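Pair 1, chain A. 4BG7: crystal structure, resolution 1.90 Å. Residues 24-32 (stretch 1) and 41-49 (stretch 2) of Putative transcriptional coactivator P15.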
# COMPACT_ATOMS: atom_id res chain seq x y z
N GLU A 24 -8.65 5.68 16.30
CA GLU A 24 -9.85 6.36 16.85
C GLU A 24 -10.94 6.45 15.80
O GLU A 24 -11.42 7.56 15.49
CB GLU A 24 -9.55 7.79 17.34
CG GLU A 24 -8.40 7.94 18.33
CD GLU A 24 -8.41 9.32 18.98
OE1 GLU A 24 -7.84 10.27 18.40
OE2 GLU A 24 -9.03 9.42 20.08
N GLY A 25 -11.34 5.33 15.22
CA GLY A 25 -12.55 5.35 14.38
C GLY A 25 -12.45 6.03 13.02
O GLY A 25 -13.49 6.34 12.39
N GLU A 26 -11.21 6.32 12.61
CA GLU A 26 -10.81 6.31 11.22
C GLU A 26 -10.20 4.91 10.91
O GLU A 26 -9.28 4.45 11.57
CB GLU A 26 -9.81 7.43 10.96
CG GLU A 26 -9.12 7.32 9.63
CD GLU A 26 -8.66 8.66 9.13
OE1 GLU A 26 -9.54 9.45 8.74
OE2 GLU A 26 -7.44 8.91 9.11
N GLN A 27 -10.75 4.21 9.94
CA GLN A 27 -10.32 2.85 9.59
C GLN A 27 -9.66 2.77 8.19
O GLN A 27 -10.16 3.36 7.23
CB GLN A 27 -11.51 1.97 9.60
CG GLN A 27 -11.36 0.66 8.88
CD GLN A 27 -12.52 -0.29 9.11
OE1 GLN A 27 -13.46 -0.36 8.35
NE2 GLN A 27 -12.43 -1.07 10.19
N VAL A 28 -8.58 1.99 8.06
CA VAL A 28 -7.76 1.99 6.84
C VAL A 28 -8.04 0.72 6.05
O VAL A 28 -7.76 -0.36 6.52
CB VAL A 28 -6.24 2.05 7.21
CG1 VAL A 28 -5.40 2.24 5.99
CG2 VAL A 28 -5.96 3.16 8.20
N ARG A 29 -8.62 0.82 4.84
CA ARG A 29 -8.88 -0.38 4.00
C ARG A 29 -8.10 -0.40 2.71
O ARG A 29 -8.15 0.54 1.93
CB ARG A 29 -10.35 -0.58 3.65
CG ARG A 29 -11.22 -0.74 4.87
CD ARG A 29 -12.51 -1.43 4.54
NE ARG A 29 -13.36 -1.21 5.68
CZ ARG A 29 -14.56 -1.75 5.86
NH1 ARG A 29 -15.07 -2.58 4.94
NH2 ARG A 29 -15.25 -1.44 6.97
N LEU A 30 -7.36 -1.48 2.50
CA LEU A 30 -6.68 -1.75 1.25
C LEU A 30 -7.72 -2.05 0.21
O LEU A 30 -8.52 -3.02 0.34
CB LEU A 30 -5.74 -2.97 1.32
CG LEU A 30 -4.82 -3.19 0.11
CD1 LEU A 30 -3.93 -1.98 -0.01
CD2 LEU A 30 -4.00 -4.47 0.40
N THR A 31 -7.68 -1.26 -0.85
CA THR A 31 -8.80 -1.20 -1.77
C THR A 31 -8.37 -1.34 -3.23
O THR A 31 -7.36 -0.78 -3.64
CB THR A 31 -9.55 0.14 -1.60
OG1 THR A 31 -10.00 0.21 -0.27
CG2 THR A 31 -10.71 0.23 -2.62
N VAL A 32 -9.14 -2.14 -3.97
CA VAL A 32 -9.02 -2.17 -5.42
C VAL A 32 -10.34 -1.52 -5.86
O VAL A 32 -11.46 -1.95 -5.47
CB VAL A 32 -8.93 -3.56 -6.04
CG1 VAL A 32 -8.91 -3.44 -7.61
CG2 VAL A 32 -7.70 -4.31 -5.52
N MET A 41 -5.18 0.53 -6.98
CA MET A 41 -5.04 0.04 -5.61
C MET A 41 -4.63 1.17 -4.70
O MET A 41 -3.84 2.03 -5.05
CB MET A 41 -4.04 -1.13 -5.44
CG MET A 41 -2.67 -0.92 -6.01
SD MET A 41 -1.46 -2.19 -5.50
CE MET A 41 -0.20 -1.80 -6.67
N GLY A 42 -5.16 1.15 -3.49
CA GLY A 42 -4.84 2.19 -2.52
C GLY A 42 -5.50 2.01 -1.17
O GLY A 42 -5.90 0.91 -0.81
N ILE A 43 -5.62 3.11 -0.44
CA ILE A 43 -6.26 3.04 0.87
C ILE A 43 -7.49 3.94 0.87
O ILE A 43 -7.35 5.11 0.57
CB ILE A 43 -5.29 3.54 1.93
CG1 ILE A 43 -4.16 2.54 2.14
CG2 ILE A 43 -6.01 3.88 3.23
CD1 ILE A 43 -4.43 1.07 2.35
N ARG A 44 -8.68 3.39 1.10
CA ARG A 44 -9.89 4.20 1.25
C ARG A 44 -10.21 4.27 2.72
O ARG A 44 -10.16 3.24 3.41
CB ARG A 44 -11.09 3.56 0.53
CG ARG A 44 -12.33 4.43 0.61
CD ARG A 44 -13.57 3.70 0.22
NE ARG A 44 -13.76 3.51 -1.24
CZ ARG A 44 -14.36 4.35 -2.07
NH1 ARG A 44 -14.77 5.53 -1.65
NH2 ARG A 44 -14.51 3.99 -3.35
N TYR A 45 -10.54 5.46 3.22
CA TYR A 45 -10.90 5.59 4.66
C TYR A 45 -12.40 5.34 4.94
O TYR A 45 -13.25 5.95 4.30
CB TYR A 45 -10.51 6.94 5.21
CG TYR A 45 -9.00 7.08 5.29
CD1 TYR A 45 -8.28 6.43 6.29
CD2 TYR A 45 -8.28 7.75 4.31
CE1 TYR A 45 -6.89 6.53 6.36
CE2 TYR A 45 -6.88 7.84 4.36
CZ TYR A 45 -6.21 7.20 5.38
OH TYR A 45 -4.83 7.26 5.47
N TRP A 46 -12.68 4.44 5.88
CA TRP A 46 -14.02 4.31 6.48
C TRP A 46 -14.09 5.01 7.83
O TRP A 46 -13.11 4.97 8.58
CB TRP A 46 -14.38 2.90 6.57
CG TRP A 46 -14.45 2.23 5.21
CD1 TRP A 46 -13.47 2.26 4.24
CD2 TRP A 46 -15.46 1.35 4.70
NE1 TRP A 46 -13.82 1.52 3.18
CE2 TRP A 46 -15.02 0.98 3.36
CE3 TRP A 46 -16.69 0.91 5.15
CZ2 TRP A 46 -15.76 0.14 2.54
CZ3 TRP A 46 -17.43 0.07 4.33
CH2 TRP A 46 -16.98 -0.33 3.07
N LEU A 47 -15.20 5.70 8.14
CA LEU A 47 -15.30 6.43 9.37
C LEU A 47 -16.48 5.95 10.18
O LEU A 47 -17.50 5.60 9.64
CB LEU A 47 -15.51 7.95 9.12
CG LEU A 47 -14.27 8.84 9.22
CD1 LEU A 47 -13.11 8.18 8.44
CD2 LEU A 47 -14.55 10.22 8.68
N LEU A 48 -16.34 6.02 11.50
CA LEU A 48 -17.40 5.65 12.41
C LEU A 48 -18.43 6.74 12.47
O LEU A 48 -18.05 7.89 12.47
CB LEU A 48 -16.86 5.44 13.83
CG LEU A 48 -16.18 4.11 14.17
CD1 LEU A 48 -15.60 4.18 15.60
CD2 LEU A 48 -17.17 2.96 13.98
N ASP A 49 -19.70 6.36 12.55
CA ASP A 49 -20.74 7.24 13.01
C ASP A 49 -20.95 7.14 14.49
O ASP A 49 -20.25 6.33 15.15
CB ASP A 49 -22.03 7.12 12.19
CG ASP A 49 -22.99 6.00 12.66
OD1 ASP A 49 -22.60 5.10 13.45
OD2 ASP A 49 -24.16 6.08 12.19
O HOH W 1 -12.73 0.16 0.69

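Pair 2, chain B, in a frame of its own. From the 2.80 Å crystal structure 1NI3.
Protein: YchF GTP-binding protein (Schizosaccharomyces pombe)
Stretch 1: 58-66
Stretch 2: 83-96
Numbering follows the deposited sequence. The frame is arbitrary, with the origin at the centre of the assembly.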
# COMPACT_ATOMS: atom_id res chain seq x y z
N PRO B 58 13.22 8.99 -10.50
CA PRO B 58 13.61 9.75 -9.32
C PRO B 58 12.55 9.84 -8.22
O PRO B 58 12.87 9.70 -7.04
CB PRO B 58 13.97 11.11 -9.90
CG PRO B 58 14.53 10.75 -11.23
CD PRO B 58 13.52 9.74 -11.73
N GLU B 59 11.29 10.06 -8.59
CA GLU B 59 10.23 10.16 -7.59
C GLU B 59 9.63 8.81 -7.25
O GLU B 59 8.67 8.72 -6.47
CB GLU B 59 9.12 11.09 -8.07
CG GLU B 59 9.55 12.52 -8.31
CD GLU B 59 10.58 12.62 -9.40
OE1 GLU B 59 10.31 12.12 -10.52
OE2 GLU B 59 11.66 13.19 -9.14
N GLU B 60 10.18 7.75 -7.83
CA GLU B 60 9.70 6.41 -7.58
C GLU B 60 10.75 5.59 -6.84
O GLU B 60 11.93 5.62 -7.20
CB GLU B 60 9.36 5.69 -8.88
CG GLU B 60 8.89 4.25 -8.67
CD GLU B 60 8.35 3.61 -9.93
OE1 GLU B 60 9.07 3.60 -10.95
OE2 GLU B 60 7.19 3.13 -9.91
N ALA B 61 10.31 4.87 -5.83
CA ALA B 61 11.20 4.01 -5.06
C ALA B 61 10.63 2.59 -5.06
O ALA B 61 9.43 2.40 -4.83
CB ALA B 61 11.34 4.54 -3.63
N LYS B 62 11.48 1.62 -5.36
CA LYS B 62 11.10 0.20 -5.37
C LYS B 62 11.65 -0.37 -4.06
O LYS B 62 12.81 -0.78 -4.00
CB LYS B 62 11.79 -0.56 -6.52
CG LYS B 62 11.46 -0.11 -7.94
CD LYS B 62 10.01 -0.40 -8.29
CE LYS B 62 9.60 0.20 -9.63
NZ LYS B 62 8.11 0.19 -9.76
N VAL B 63 10.85 -0.38 -3.00
CA VAL B 63 11.34 -0.88 -1.71
C VAL B 63 11.14 -2.40 -1.60
O VAL B 63 10.07 -2.92 -1.90
CB VAL B 63 10.62 -0.20 -0.54
CG1 VAL B 63 11.35 -0.47 0.78
CG2 VAL B 63 10.52 1.27 -0.81
N ALA B 64 12.18 -3.10 -1.17
CA ALA B 64 12.09 -4.55 -1.04
C ALA B 64 11.18 -4.92 0.11
O ALA B 64 11.34 -4.42 1.22
CB ALA B 64 13.48 -5.14 -0.83
N VAL B 65 10.23 -5.81 -0.17
CA VAL B 65 9.30 -6.26 0.86
C VAL B 65 9.98 -7.29 1.74
O VAL B 65 10.47 -8.32 1.26
CB VAL B 65 8.07 -6.95 0.26
CG1 VAL B 65 7.03 -7.13 1.35
CG2 VAL B 65 7.53 -6.15 -0.90
N PRO B 66 10.05 -7.02 3.05
CA PRO B 66 10.70 -7.98 3.95
C PRO B 66 9.83 -9.22 4.17
O PRO B 66 8.61 -9.14 4.33
CB PRO B 66 10.93 -7.16 5.22
CG PRO B 66 9.83 -6.15 5.19
CD PRO B 66 9.74 -5.76 3.74
N VAL B 83 15.95 -12.39 -5.67
CA VAL B 83 15.12 -11.24 -5.99
C VAL B 83 13.89 -11.21 -5.09
O VAL B 83 12.99 -12.05 -5.20
CB VAL B 83 14.66 -11.27 -7.46
CG1 VAL B 83 13.90 -9.99 -7.77
CG2 VAL B 83 15.85 -11.44 -8.37
N PRO B 84 13.86 -10.24 -4.17
CA PRO B 84 12.75 -10.07 -3.23
C PRO B 84 11.55 -9.45 -3.92
O PRO B 84 11.62 -9.09 -5.09
CB PRO B 84 13.34 -9.13 -2.19
CG PRO B 84 14.21 -8.25 -3.02
CD PRO B 84 14.92 -9.26 -3.90
N ALA B 85 10.46 -9.34 -3.19
CA ALA B 85 9.25 -8.74 -3.73
C ALA B 85 9.49 -7.24 -3.63
O ALA B 85 10.47 -6.81 -3.03
CB ALA B 85 8.05 -9.14 -2.90
N PHE B 86 8.60 -6.44 -4.22
CA PHE B 86 8.78 -5.01 -4.14
C PHE B 86 7.51 -4.21 -3.99
O PHE B 86 6.51 -4.49 -4.65
CB PHE B 86 9.55 -4.50 -5.36
CG PHE B 86 10.99 -4.92 -5.37
CD1 PHE B 86 11.40 -6.03 -6.08
CD2 PHE B 86 11.93 -4.22 -4.63
CE1 PHE B 86 12.75 -6.44 -6.07
CE2 PHE B 86 13.27 -4.62 -4.60
CZ PHE B 86 13.68 -5.73 -5.32
N LEU B 87 7.54 -3.23 -3.08
CA LEU B 87 6.42 -2.32 -2.86
C LEU B 87 6.83 -0.99 -3.50
O LEU B 87 7.88 -0.43 -3.17
CB LEU B 87 6.13 -2.05 -1.37
CG LEU B 87 5.12 -0.90 -1.16
CD1 LEU B 87 3.76 -1.34 -1.67
CD2 LEU B 87 5.03 -0.51 0.30
N THR B 88 6.01 -0.51 -4.42
CA THR B 88 6.29 0.75 -5.10
C THR B 88 5.83 1.91 -4.20
O THR B 88 4.72 1.90 -3.64
CB THR B 88 5.57 0.79 -6.46
OG1 THR B 88 6.03 -0.31 -7.25
CG2 THR B 88 5.86 2.09 -7.19
N VAL B 89 6.69 2.91 -4.03
CA VAL B 89 6.35 4.05 -3.20
C VAL B 89 6.66 5.34 -3.96
O VAL B 89 7.80 5.59 -4.34
CB VAL B 89 7.15 4.00 -1.88
CG1 VAL B 89 6.72 5.14 -0.95
CG2 VAL B 89 6.97 2.66 -1.21
N PHE B 90 5.62 6.15 -4.18
CA PHE B 90 5.78 7.40 -4.91
C PHE B 90 5.87 8.66 -4.06
O PHE B 90 5.12 8.84 -3.08
CB PHE B 90 4.67 7.58 -5.94
CG PHE B 90 5.00 6.97 -7.27
CD1 PHE B 90 4.29 5.87 -7.74
CD2 PHE B 90 6.05 7.47 -8.04
CE1 PHE B 90 4.62 5.28 -8.95
CE2 PHE B 90 6.38 6.87 -9.26
CZ PHE B 90 5.67 5.78 -9.72
N ASP B 91 6.79 9.52 -4.47
CA ASP B 91 7.03 10.80 -3.82
C ASP B 91 6.14 11.85 -4.49
O ASP B 91 6.60 12.67 -5.28
CB ASP B 91 8.50 11.17 -3.95
CG ASP B 91 8.78 12.55 -3.42
OD1 ASP B 91 8.16 12.93 -2.40
OD2 ASP B 91 9.63 13.26 -4.01
N ILE B 92 4.86 11.81 -4.15
CA ILE B 92 3.87 12.73 -4.68
C ILE B 92 4.41 14.17 -4.71
O ILE B 92 4.37 14.83 -5.76
CB ILE B 92 2.59 12.69 -3.83
CG1 ILE B 92 2.14 11.23 -3.68
CG2 ILE B 92 1.50 13.53 -4.49
CD1 ILE B 92 1.87 10.54 -4.99
N ALA B 93 4.89 14.66 -3.57
CA ALA B 93 5.42 16.01 -3.51
C ALA B 93 6.45 16.22 -4.62
O ALA B 93 6.36 17.16 -5.39
CB ALA B 93 6.05 16.27 -2.16
N GLY B 94 7.43 15.33 -4.71
CA GLY B 94 8.44 15.46 -5.73
C GLY B 94 7.91 15.54 -7.15
O GLY B 94 8.56 16.12 -8.02
N LEU B 95 6.74 14.96 -7.39
CA LEU B 95 6.14 14.95 -8.73
C LEU B 95 5.40 16.23 -9.08
O LEU B 95 4.69 16.28 -10.08
CB LEU B 95 5.17 13.79 -8.88
CG LEU B 95 5.82 12.41 -8.94
CD1 LEU B 95 4.77 11.34 -8.72
CD2 LEU B 95 6.51 12.25 -10.29
N THR B 96 5.57 17.26 -8.27
CA THR B 96 4.93 18.53 -8.51
C THR B 96 5.62 19.58 -7.66
O THR B 96 5.32 19.70 -6.48
CB THR B 96 3.44 18.52 -8.13
OG1 THR B 96 3.19 17.49 -7.16
CG2 THR B 96 2.57 18.29 -9.35
O HOH W 2 11.67 12.44 -5.79

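Both pairs are two antiparallel strands joined edge to edge, and 14 central residues superpose on N, CA and C with an RMSD of 0.6 Å. The angle between strand directions is 138° in pair 1 and 139° in pair 2, so the strands twist to the same degree. The hydrogen-bonded register also coincides. Gln A27 and Trp A46 exchange two bonds (Gln A27 N to Trp A46 O 2.8 Å, Trp A46 N to Gln A27 O 3.1 Å), as do their counterparts Ala B61 and Val B89 (Ala B61 N to Val B89 O 3.0 Å, Val B89 N to Ala B61 O 2.9 Å). One rung on, Arg A29 with Arg A44 matches Val B63 with Leu B87. At the other end, Leu A48 N donates to Gly A25 O at 3.0 Å, and Asp B91 N to Glu B59 O at 2.9 Å.

On the face carrying Gln A27, Arg A29 and Trp A46, pair 1 packs a polar group against an aromatic one. The Arg A29 guanidinium lies flat on the indole, planes at 5°, with CZ of Arg A29 3.5 Å from the centroid of the Trp A46 six-membered ring: a cation-pi stack. Gln A27 OE1 accepts from Arg A29 NE at 2.8 Å and from Arg A29 NH2 at 2.5 Å, fixing the guanidinium from within its own strand. Water 1 bridges Thr A31 OG1 (2.9 Å) and Trp A46 NE1 (3.0 Å). The same positions in pair 2 hold Ala B61, Val B63, Val B65 and Val B89, and the contact is aliphatic: Val B63 CG2 meets Val B89 CG2 at 3.8 Å.

The opposite face reverses the contrast. In pair 1, Val A28 CG1 reaches Ile A43 CG2 at 3.3 Å, and Val A28 CG2 lies 4.0 Å from Tyr A45 CE1. In pair 2, Lys B62 replaces Val A28 and Thr B88 replaces Tyr A45; Lys B62 NZ makes a salt bridge to Glu B60 OE2 at 3.1 Å and a weak hydrogen bond to Thr B88 OG1 at 3.3 Å. Bulk is redistributed between Leu A30 with Ile A43 (CD1 of each 3.9 Å apart) and Ala B64 with Phe B86, where Ala B64 CB sits 3.8 Å from Phe B86 CE2.

Gly A25, with phi 73°, superposes on Glu B59, with phi -88°. An ideal CB on Gly A25 would fall 2.7 Å from Leu A48 CD1, a clash; at the matching positions of pair 2, Glu B59 CB lies 4.2 Å from Asp B91 CB. Within pair 2, Glu B59 CB also packs 3.6 Å from Leu B95 CD2.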